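Lmo0135 protein (Listeria monocytogenes EGD-e, PDB 5ISU) probably binds peptides outside the cell as the substrate-binding component (CtaP) of an ABC transporter. Local coordinates at residues A[257-263]-A[462-468]; A[305-311]-A[403-409]; A[424-429]-A[455-461]. Residues are numbered along the deposited sequence.

Contact 1: A[257-263]-A[462-468]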
loop_
_atom_site.group_PDB
_atom_site.type_symbol
_atom_site.label_atom_id
_atom_site.label_comp_id
_atom_site.label_asym_id
_atom_site.label_seq_id
_atom_site.Cartn_x
_atom_site.Cartn_y
_atom_site.Cartn_z
ATOM N N ARG A 257 -3.027 -6.208 0.825
ATOM C CA ARG A 257 -1.957 -6.416 1.763
ATOM C C ARG A 257 -1.618 -7.900 1.868
ATOM O O ARG A 257 -2.516 -8.740 1.979
ATOM C CB ARG A 257 -2.337 -5.891 3.139
ATOM C CG ARG A 257 -1.263 -6.122 4.193
ATOM C CD ARG A 257 -1.622 -5.488 5.519
ATOM N NE ARG A 257 -0.573 -5.682 6.537
ATOM C CZ ARG A 257 -0.427 -6.770 7.303
ATOM N NH1 ARG A 257 0.559 -6.819 8.202
ATOM N NH2 ARG A 257 -1.243 -7.820 7.182
ATOM N N LEU A 258 -0.328 -8.211 1.780
ATOM C CA LEU A 258 0.147 -9.552 2.029
ATOM C C LEU A 258 0.680 -9.600 3.469
ATOM O O LEU A 258 1.477 -8.765 3.863
ATOM C CB LEU A 258 1.284 -9.956 1.078
ATOM C CG LEU A 258 1.990 -11.250 1.510
ATOM C CD1 LEU A 258 1.082 -12.474 1.405
ATOM C CD2 LEU A 258 3.289 -11.493 0.755
ATOM N N SER A 259 0.210 -10.566 4.242
ATOM C CA SER A 259 0.703 -10.841 5.597
ATOM C C SER A 259 1.627 -12.026 5.381
ATOM O O SER A 259 1.215 -13.005 4.740
ATOM C CB SER A 259 -0.440 -11.244 6.514
ATOM O OG SER A 259 0.032 -11.693 7.780
ATOM N N TYR A 260 2.871 -11.931 5.859
ATOM C CA TYR A 260 3.831 -13.001 5.665
ATOM C C TYR A 260 4.874 -13.103 6.757
ATOM O O TYR A 260 5.028 -12.203 7.565
ATOM C CB TYR A 260 4.539 -12.807 4.331
ATOM C CG TYR A 260 5.463 -11.619 4.252
ATOM C CD1 TYR A 260 4.964 -10.327 4.153
ATOM C CD2 TYR A 260 6.831 -11.780 4.275
ATOM C CE1 TYR A 260 5.797 -9.229 4.083
ATOM C CE2 TYR A 260 7.694 -10.688 4.180
ATOM C CZ TYR A 260 7.171 -9.414 4.088
ATOM O OH TYR A 260 8.008 -8.326 4.008
ATOM N N ALA A 261 5.586 -14.224 6.762
ATOM C CA ALA A 261 6.696 -14.458 7.670
ATOM C C ALA A 261 7.973 -14.520 6.842
ATOM O O ALA A 261 7.978 -15.095 5.779
ATOM C CB ALA A 261 6.495 -15.755 8.406
ATOM N N THR A 262 9.048 -13.924 7.336
ATOM C CA THR A 262 10.343 -13.936 6.657
ATOM C C THR A 262 11.271 -14.882 7.384
ATOM O O THR A 262 11.202 -14.975 8.592
ATOM C CB THR A 262 11.042 -12.574 6.772
ATOM O OG1 THR A 262 11.408 -12.351 8.141
ATOM C CG2 THR A 262 10.158 -11.440 6.311
ATOM N N PHE A 263 12.165 -15.553 6.665
ATOM C CA PHE A 263 13.171 -16.436 7.301
ATOM C C PHE A 263 14.508 -15.724 7.169
ATOM O O PHE A 263 14.961 -15.486 6.050
ATOM C CB PHE A 263 13.221 -17.815 6.649
ATOM C CG PHE A 263 11.922 -18.587 6.751
ATOM C CD1 PHE A 263 11.461 -19.031 7.977
ATOM C CD2 PHE A 263 11.204 -18.925 5.613
ATOM C CE1 PHE A 263 10.278 -19.745 8.075
ATOM C CE2 PHE A 263 10.027 -19.650 5.703
ATOM C CZ PHE A 263 9.565 -20.059 6.937
ATOM N N ILE A 462 10.182 -16.732 1.851
ATOM C CA ILE A 462 9.252 -16.266 2.872
ATOM C C ILE A 462 8.135 -17.296 2.944
ATOM O O ILE A 462 8.168 -18.284 2.226
ATOM C CB ILE A 462 8.629 -14.905 2.513
ATOM C CG1 ILE A 462 7.794 -15.011 1.221
ATOM C CG2 ILE A 462 9.718 -13.849 2.384
ATOM C CD1 ILE A 462 6.869 -13.835 0.995
ATOM N N TYR A 463 7.167 -17.053 3.813
ATOM C CA TYR A 463 5.958 -17.864 3.902
ATOM C C TYR A 463 4.785 -16.885 3.751
ATOM O O TYR A 463 4.458 -16.188 4.700
ATOM C CB TYR A 463 5.851 -18.626 5.231
ATOM C CG TYR A 463 4.639 -19.540 5.270
ATOM C CD1 TYR A 463 4.700 -20.813 4.739
ATOM C CD2 TYR A 463 3.424 -19.109 5.797
ATOM C CE1 TYR A 463 3.600 -21.644 4.740
ATOM C CE2 TYR A 463 2.322 -19.928 5.808
ATOM C CZ TYR A 463 2.415 -21.207 5.280
ATOM O OH TYR A 463 1.321 -22.067 5.293
ATOM N N PRO A 464 4.212 -16.759 2.538
ATOM C CA PRO A 464 3.045 -15.861 2.373
ATOM C C PRO A 464 1.858 -16.447 3.117
ATOM O O PRO A 464 1.469 -17.562 2.839
ATOM C CB PRO A 464 2.790 -15.851 0.861
ATOM C CG PRO A 464 3.983 -16.528 0.238
ATOM C CD PRO A 464 4.581 -17.419 1.276
ATOM N N ILE A 465 1.306 -15.706 4.073
ATOM C CA ILE A 465 0.212 -16.215 4.872
ATOM C C ILE A 465 -1.143 -15.913 4.255
ATOM O O ILE A 465 -1.901 -16.820 3.949
ATOM C CB ILE A 465 0.242 -15.624 6.294
ATOM C CG1 ILE A 465 1.553 -15.970 7.004
ATOM C CG2 ILE A 465 -0.941 -16.137 7.104
ATOM C CD1 ILE A 465 1.742 -15.224 8.312
ATOM N N SER A 466 -1.454 -14.635 4.095
ATOM C CA SER A 466 -2.762 -14.246 3.574
ATOM C C SER A 466 -2.814 -12.902 2.879
ATOM O O SER A 466 -1.960 -12.049 3.116
ATOM C CB SER A 466 -3.765 -14.225 4.728
ATOM O OG SER A 466 -3.355 -13.349 5.780
ATOM N N TYR A 467 -3.782 -12.758 1.973
ATOM C CA TYR A 467 -4.056 -11.490 1.350
ATOM C C TYR A 467 -5.184 -10.974 2.209
ATOM O O TYR A 467 -6.262 -11.588 2.275
ATOM C CB TYR A 467 -4.467 -11.614 -0.120
ATOM C CG TYR A 467 -3.469 -12.408 -0.922
ATOM C CD1 TYR A 467 -2.113 -12.074 -0.888
ATOM C CD2 TYR A 467 -3.865 -13.472 -1.720
ATOM C CE1 TYR A 467 -1.176 -12.791 -1.597
ATOM C CE2 TYR A 467 -2.931 -14.195 -2.448
ATOM C CZ TYR A 467 -1.577 -13.847 -2.372
ATOM O OH TYR A 467 -0.605 -14.549 -3.070
ATOM N N ASP A 468 -4.916 -9.870 2.901
ATOM C CA ASP A 468 -5.843 -9.302 3.874
ATOM C C ASP A 468 -6.887 -8.301 3.364
ATOM O O ASP A 468 -6.683 -7.599 2.383
ATOM C CB ASP A 468 -5.026 -8.659 4.990
ATOM C CG ASP A 468 -4.240 -9.676 5.804
ATOM O OD1 ASP A 468 -4.277 -10.895 5.493
ATOM O OD2 ASP A 468 -3.586 -9.245 6.781
HETATM O O HOH W 1 -2.149 -13.029 8.468
#
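A classic beta bulge interrupts the antiparallel pairing of strands 248-263 and 462-475 in the mixed sheet of this periplasmic-binding-protein fold. Ile465 and Ser466 stand opposite the single Ser259, whose O accepts from Ile465 N at 2.8 Å and Ser466 N at 3.2 Å, while Ser259 N donates to Ser466 O at 2.9 Å. Beyond the bulge the pairing resumes with Tyr260 opposite Pro464, a non-hydrogen-bonded pair, then with Ala261, whose O takes Tyr463 N at 2.9 Å. The face bearing Leu258, Tyr260, Ile462 and Pro464 is largely apolar in its contacts: Leu258 CD1 lies 3.8 Å from both Pro464 CB and Tyr467 CE1, and Tyr260 CD2 3.9 Å from Ile462 CD1. The other carries a salt bridge, Arg257 NH2 to Asp468 OD2 at 2.8 Å, and a water between Ser259 OG and Ser466 OG. Strand 395-400 pairs with the other edge of 257-263. The register shift therefore costs little pairing: one carbonyl serves two amides, and polar groups still find partners.

Contact 2: A[305-311]-A[403-409]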
loop_
_atom_site.group_PDB
_atom_site.type_symbol
_atom_site.label_atom_id
_atom_site.label_comp_id
_atom_site.label_asym_id
_atom_site.label_seq_id
_atom_site.Cartn_x
_atom_site.Cartn_y
_atom_site.Cartn_z
ATOM N N PHE A 305 4.069 -14.375 -3.706
ATOM C CA PHE A 305 4.583 -13.270 -2.880
ATOM C C PHE A 305 3.945 -11.928 -3.328
ATOM O O PHE A 305 3.988 -10.930 -2.610
ATOM C CB PHE A 305 6.122 -13.206 -2.890
ATOM C CG PHE A 305 6.699 -12.641 -4.137
ATOM C CD1 PHE A 305 6.808 -11.266 -4.302
ATOM C CD2 PHE A 305 7.146 -13.468 -5.151
ATOM C CE1 PHE A 305 7.350 -10.725 -5.466
ATOM C CE2 PHE A 305 7.686 -12.932 -6.314
ATOM C CZ PHE A 305 7.784 -11.559 -6.470
ATOM N N LEU A 306 3.346 -11.935 -4.510
ATOM C CA LEU A 306 2.621 -10.810 -5.044
ATOM C C LEU A 306 1.153 -10.882 -4.631
ATOM O O LEU A 306 0.600 -11.980 -4.552
ATOM C CB LEU A 306 2.608 -10.914 -6.559
ATOM C CG LEU A 306 3.903 -10.919 -7.340
ATOM C CD1 LEU A 306 3.531 -11.015 -8.801
ATOM C CD2 LEU A 306 4.665 -9.636 -7.070
ATOM N N THR A 307 0.525 -9.724 -4.424
ATOM C CA THR A 307 -0.919 -9.645 -4.153
ATOM C C THR A 307 -1.679 -9.760 -5.474
ATOM O O THR A 307 -1.086 -9.614 -6.545
ATOM C CB THR A 307 -1.304 -8.352 -3.400
ATOM O OG1 THR A 307 -0.694 -7.209 -4.033
ATOM C CG2 THR A 307 -0.848 -8.444 -1.951
ATOM N N GLU A 308 -2.986 -10.007 -5.399
ATOM C CA GLU A 308 -3.820 -10.246 -6.609
ATOM C C GLU A 308 -3.985 -9.100 -7.587
ATOM O O GLU A 308 -4.297 -9.328 -8.747
ATOM C CB GLU A 308 -5.207 -10.736 -6.214
ATOM C CG GLU A 308 -5.193 -12.075 -5.482
ATOM C CD GLU A 308 -6.590 -12.662 -5.280
ATOM O OE1 GLU A 308 -7.614 -12.001 -5.624
ATOM O OE2 GLU A 308 -6.659 -13.802 -4.785
ATOM N N ASN A 309 -3.841 -7.877 -7.091
ATOM C CA ASN A 309 -3.934 -6.668 -7.914
ATOM C C ASN A 309 -2.719 -6.450 -8.811
ATOM O O ASN A 309 -2.784 -5.656 -9.751
ATOM C CB ASN A 309 -4.027 -5.420 -7.011
ATOM C CG ASN A 309 -2.822 -5.295 -6.065
ATOM O OD1 ASN A 309 -2.621 -6.148 -5.186
ATOM N ND2 ASN A 309 -2.030 -4.225 -6.229
ATOM N N THR A 310 -1.604 -7.111 -8.505
ATOM C CA THR A 310 -0.361 -6.861 -9.238
ATOM C C THR A 310 -0.290 -7.623 -10.536
ATOM O O THR A 310 -0.467 -8.833 -10.533
ATOM C CB THR A 310 0.855 -7.264 -8.389
ATOM O OG1 THR A 310 0.809 -6.588 -7.123
ATOM C CG2 THR A 310 2.153 -6.923 -9.106
ATOM N N LYS A 311 0.028 -6.941 -11.637
ATOM C CA LYS A 311 0.156 -7.627 -12.931
ATOM C C LYS A 311 1.035 -8.857 -12.870
ATOM O O LYS A 311 2.080 -8.857 -12.224
ATOM C CB LYS A 311 0.678 -6.741 -14.059
ATOM C CG LYS A 311 -0.385 -5.917 -14.735
ATOM C CD LYS A 311 0.025 -5.519 -16.137
ATOM C CE LYS A 311 1.319 -4.729 -16.185
ATOM N NZ LYS A 311 1.588 -4.333 -17.598
ATOM N N GLY A 403 1.389 -2.101 -4.679
ATOM C CA GLY A 403 1.020 -1.517 -5.973
ATOM C C GLY A 403 0.766 -2.559 -7.069
ATOM O O GLY A 403 0.914 -3.779 -6.848
ATOM N N ASN A 404 0.420 -2.038 -8.252
ATOM C CA ASN A 404 -0.021 -2.820 -9.407
ATOM C C ASN A 404 1.041 -3.392 -10.356
ATOM O O ASN A 404 0.684 -4.188 -11.225
ATOM C CB ASN A 404 -1.038 -1.983 -10.231
ATOM C CG ASN A 404 -2.302 -1.647 -9.445
ATOM O OD1 ASN A 404 -2.611 -2.273 -8.421
ATOM N ND2 ASN A 404 -3.045 -0.653 -9.925
ATOM N N ASP A 405 2.300 -2.958 -10.235
ATOM C CA ASP A 405 3.371 -3.459 -11.087
ATOM C C ASP A 405 4.379 -4.202 -10.217
ATOM O O ASP A 405 4.851 -3.661 -9.212
ATOM C CB ASP A 405 4.045 -2.345 -11.908
ATOM C CG ASP A 405 5.051 -2.909 -12.961
ATOM O OD1 ASP A 405 6.132 -3.444 -12.567
ATOM O OD2 ASP A 405 4.765 -2.806 -14.189
ATOM N N PRO A 406 4.738 -5.442 -10.620
ATOM C CA PRO A 406 5.665 -6.239 -9.813
ATOM C C PRO A 406 7.070 -5.647 -9.667
ATOM O O PRO A 406 7.795 -6.038 -8.769
ATOM C CB PRO A 406 5.697 -7.586 -10.548
ATOM C CG PRO A 406 5.358 -7.247 -11.968
ATOM C CD PRO A 406 4.382 -6.126 -11.887
ATOM N N ASP A 407 7.451 -4.707 -10.517
ATOM C CA ASP A 407 8.798 -4.095 -10.407
ATOM C C ASP A 407 8.993 -3.377 -9.059
ATOM O O ASP A 407 10.104 -3.319 -8.539
ATOM C CB ASP A 407 9.036 -3.103 -11.533
ATOM C CG ASP A 407 10.455 -2.531 -11.526
ATOM O OD1 ASP A 407 11.428 -3.306 -11.688
ATOM O OD2 ASP A 407 10.598 -1.296 -11.398
ATOM N N ALA A 408 7.915 -2.856 -8.475
ATOM C CA ALA A 408 8.030 -2.167 -7.187
ATOM C C ALA A 408 8.481 -3.106 -6.045
ATOM O O ALA A 408 9.011 -2.644 -5.033
ATOM C CB ALA A 408 6.710 -1.465 -6.825
ATOM N N TYR A 409 8.302 -4.416 -6.231
ATOM C CA TYR A 409 8.668 -5.401 -5.221
ATOM C C TYR A 409 10.161 -5.684 -5.150
ATOM O O TYR A 409 10.597 -6.372 -4.231
ATOM C CB TYR A 409 7.937 -6.721 -5.463
ATOM C CG TYR A 409 6.424 -6.718 -5.299
ATOM C CD1 TYR A 409 5.594 -6.067 -6.201
ATOM C CD2 TYR A 409 5.823 -7.477 -4.308
ATOM C CE1 TYR A 409 4.214 -6.120 -6.076
ATOM C CE2 TYR A 409 4.453 -7.534 -4.174
ATOM C CZ TYR A 409 3.651 -6.866 -5.063
ATOM O OH TYR A 409 2.274 -6.947 -4.905
HETATM O O HOH W 2 -0.784 -3.520 -3.828
#
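Two loops of the family 5 solute-binding fold, one following strand 299-301 and the other strand 395-400, are joined chiefly through Tyr409, Asn404 and Asn309. Tyr409 gives up the most surface. Leu306 CD2 sits over its ring face in a CH-pi contact, 3.4 Å from the centroid, and the edge of Phe305 meets that ring in an offset edge-to-face pair with centroids 5.8 Å apart. Its hydroxyl starts a relay: Tyr409 OH donates to Thr310 OG1 at 2.7 Å, which donates to Gly403 O at 2.8 Å. Asn404 works through backbone and side chain alike, its O accepting from Lys311 N at 2.9 Å and its OD1 from Asn309 ND2 at 3.0 Å. Asn309 lies in the type I turn from Thr307 to Thr310, with its CA-to-CB bond directed toward the second loop, where Asp405, just before the 3-10 segment 406-409, accepts through OD1 from Asp407 N in an Asx turn. A water accepts from Asn309 ND2 at 2.8 Å and from Gly403 N at 2.7 Å.

Contact 3: A[424-429]-A[455-461]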
loop_
_atom_site.group_PDB
_atom_site.type_symbol
_atom_site.label_atom_id
_atom_site.label_comp_id
_atom_site.label_asym_id
_atom_site.label_seq_id
_atom_site.Cartn_x
_atom_site.Cartn_y
_atom_site.Cartn_z
ATOM N N TYR A 424 18.106 -12.820 1.578
ATOM C CA TYR A 424 18.269 -13.811 0.509
ATOM C C TYR A 424 19.106 -13.245 -0.640
ATOM O O TYR A 424 18.738 -12.246 -1.254
ATOM C CB TYR A 424 16.873 -14.208 0.026
ATOM C CG TYR A 424 16.769 -15.125 -1.173
ATOM C CD1 TYR A 424 17.116 -16.472 -1.086
ATOM C CD2 TYR A 424 16.222 -14.668 -2.367
ATOM C CE1 TYR A 424 16.967 -17.317 -2.172
ATOM C CE2 TYR A 424 16.077 -15.509 -3.455
ATOM C CZ TYR A 424 16.444 -16.827 -3.352
ATOM O OH TYR A 424 16.296 -17.659 -4.437
ATOM N N HIS A 425 20.232 -13.895 -0.928
ATOM C CA HIS A 425 21.147 -13.434 -1.975
ATOM C C HIS A 425 21.220 -14.423 -3.132
ATOM O O HIS A 425 21.804 -15.507 -3.009
ATOM C CB HIS A 425 22.535 -13.178 -1.381
ATOM C CG HIS A 425 22.504 -12.348 -0.138
ATOM N ND1 HIS A 425 21.980 -11.071 -0.108
ATOM C CD2 HIS A 425 22.931 -12.608 1.120
ATOM C CE1 HIS A 425 22.075 -10.585 1.117
ATOM N NE2 HIS A 425 22.656 -11.495 1.879
ATOM N N ASN A 426 20.633 -14.028 -4.260
ATOM C CA ASN A 426 20.595 -14.850 -5.461
ATOM C C ASN A 426 20.778 -13.983 -6.721
ATOM O O ASN A 426 19.807 -13.394 -7.221
ATOM C CB ASN A 426 19.254 -15.596 -5.492
ATOM C CG ASN A 426 19.084 -16.465 -6.727
ATOM O OD1 ASN A 426 19.857 -16.378 -7.701
ATOM N ND2 ASN A 426 18.057 -17.304 -6.704
ATOM N N LYS A 427 22.021 -13.928 -7.223
ATOM C CA LYS A 427 22.369 -13.155 -8.432
ATOM C C LYS A 427 21.531 -13.479 -9.671
ATOM O O LYS A 427 21.151 -12.580 -10.408
ATOM C CB LYS A 427 23.856 -13.303 -8.803
ATOM C CG LYS A 427 24.819 -12.368 -8.096
ATOM C CD LYS A 427 26.204 -12.492 -8.748
ATOM C CE LYS A 427 27.207 -11.435 -8.296
ATOM N NZ LYS A 427 27.535 -11.531 -6.847
ATOM N N ASP A 428 21.288 -14.757 -9.925
ATOM C CA ASP A 428 20.478 -15.157 -11.084
ATOM C C ASP A 428 19.079 -14.573 -10.995
ATOM O O ASP A 428 18.571 -14.057 -11.978
ATOM C CB ASP A 428 20.386 -16.677 -11.215
ATOM C CG ASP A 428 21.683 -17.310 -11.716
ATOM O OD1 ASP A 428 22.663 -16.583 -11.979
ATOM O OD2 ASP A 428 21.712 -18.551 -11.871
ATOM N N LEU A 429 18.470 -14.640 -9.815
ATOM C CA LEU A 429 17.120 -14.100 -9.643
ATOM C C LEU A 429 17.131 -12.594 -9.838
ATOM O O LEU A 429 16.203 -12.040 -10.408
ATOM C CB LEU A 429 16.557 -14.425 -8.265
ATOM C CG LEU A 429 15.132 -13.915 -8.013
ATOM C CD1 LEU A 429 14.157 -14.571 -8.985
ATOM C CD2 LEU A 429 14.722 -14.180 -6.580
ATOM N N THR A 455 10.496 -19.044 -8.384
ATOM C CA THR A 455 11.776 -19.198 -7.673
ATOM C C THR A 455 11.631 -18.854 -6.193
ATOM O O THR A 455 12.111 -19.591 -5.334
ATOM C CB THR A 455 12.896 -18.356 -8.286
ATOM O OG1 THR A 455 13.000 -18.640 -9.689
ATOM C CG2 THR A 455 14.239 -18.655 -7.608
ATOM N N ILE A 456 10.958 -17.751 -5.891
ATOM C CA ILE A 456 10.734 -17.359 -4.497
ATOM C C ILE A 456 9.983 -18.451 -3.719
ATOM O O ILE A 456 10.333 -18.762 -2.558
ATOM C CB ILE A 456 9.962 -16.010 -4.411
ATOM C CG1 ILE A 456 10.841 -14.841 -4.910
ATOM C CG2 ILE A 456 9.464 -15.733 -2.996
ATOM C CD1 ILE A 456 12.148 -14.654 -4.165
ATOM N N ALA A 457 8.948 -19.013 -4.340
ATOM C CA ALA A 457 8.160 -20.063 -3.701
ATOM C C ALA A 457 8.997 -21.334 -3.567
ATOM O O ALA A 457 9.061 -21.917 -2.500
ATOM C CB ALA A 457 6.877 -20.342 -4.481
ATOM N N ASP A 458 9.655 -21.745 -4.647
ATOM C CA ASP A 458 10.525 -22.931 -4.603
ATOM C C ASP A 458 11.626 -22.826 -3.550
ATOM O O ASP A 458 11.895 -23.802 -2.873
ATOM C CB ASP A 458 11.152 -23.212 -5.958
ATOM C CG ASP A 458 10.129 -23.612 -7.007
ATOM O OD1 ASP A 458 9.019 -24.041 -6.642
ATOM O OD2 ASP A 458 10.444 -23.511 -8.210
ATOM N N ASP A 459 12.227 -21.650 -3.371
ATOM C CA ASP A 459 13.301 -21.486 -2.356
ATOM C C ASP A 459 12.798 -21.144 -0.955
ATOM O O ASP A 459 13.609 -20.902 -0.033
ATOM C CB ASP A 459 14.349 -20.453 -2.806
ATOM C CG ASP A 459 15.286 -20.991 -3.876
ATOM O OD1 ASP A 459 15.140 -22.170 -4.247
ATOM O OD2 ASP A 459 16.180 -20.239 -4.330
ATOM N N ALA A 460 11.473 -21.157 -0.790
ATOM C CA ALA A 460 10.842 -20.817 0.469
ATOM C C ALA A 460 11.539 -19.645 1.142
ATOM O O ALA A 460 11.944 -19.733 2.303
ATOM C CB ALA A 460 10.793 -22.028 1.386
ATOM N N VAL A 461 11.668 -18.551 0.397
ATOM C CA VAL A 461 12.315 -17.324 0.887
ATOM C C VAL A 461 11.501 -16.702 2.016
ATOM O O VAL A 461 12.055 -16.173 2.990
ATOM C CB VAL A 461 12.496 -16.304 -0.250
ATOM C CG1 VAL A 461 13.159 -15.036 0.265
ATOM C CG2 VAL A 461 13.323 -16.926 -1.367
#
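How the start of one helix can be fastened to the end of the next is illustrated where segment 424-429 meets segment 455-461. Tyr424, first in sequence, has the largest buried area of any residue here. Its CA-to-CB bond points toward the other segment, and its hydroxyl donates a short hydrogen bond to the carboxylate of Asp459, OH to OD2 at 2.6 Å. Val461 CG2 rests over the face of the same ring, 3.5 Å from the centroid and only 4° off the normal, a well-centred CH-pi contact; Ile456 CD1 approaches Tyr424 CE2 to 4.1 Å. Asn426 then does two jobs. As N-cap of helix 427-438 it accepts from Leu429 N through OD1 at 3.1 Å, and through ND2 it donates to Tyr424 OH at 2.9 Å. The phenol thus accepts from the cap while donating to Asp459, so that the capping residue is tied indirectly to the neighbouring helix end. In the first turn, Leu429 carries the apolar part onward, with CD2 3.6 Å from Ile456 CD1 and CD1 4.1 Å from Thr455 CB. The helix of the second segment ends in a Schellman motif: Ala460, at positive phi, is the C-prime residue, with Val461 N bonded to Ile456 O at 3.2 Å and Ala460 N to Ala457 O at 3.1 Å. Arg276 of helix 273-281 binds Asp459 O, while Ile456 also touches Phe305; the contact joins the N-terminal end of helix 427-438 to the C-terminal end of helix 442-458, just before strand 462-475, with helix 273-281 and the loop carrying Phe305 alongside.

How the contacts relate
Contact 1 closes a long loop of chain within which contacts 2 and 3 lie one after the other. The centres of contacts 1 and 2 are about 14 Å apart, yet Leu258 CD2 comes within 3.5 Å of Phe305 O, and Tyr467 OH, besides its hydrogen bond to Ser304 O, lies 3.2 Å from Leu306 O, a probable hydrogen bond. Segment 455-461 of contact 3, whose centre is about 16 Å from that of contact 1, runs directly into strand 462-475; Phe263 CD2 packs 3.5 Å from Ala460 O. Phe305 links contacts 2 and 3, its CD2 lying 3.9 Å from Ile456 CB across a centre separation of about 17 Å. The three contacts thus touch in pairs, joining sheet, loops and helix ends.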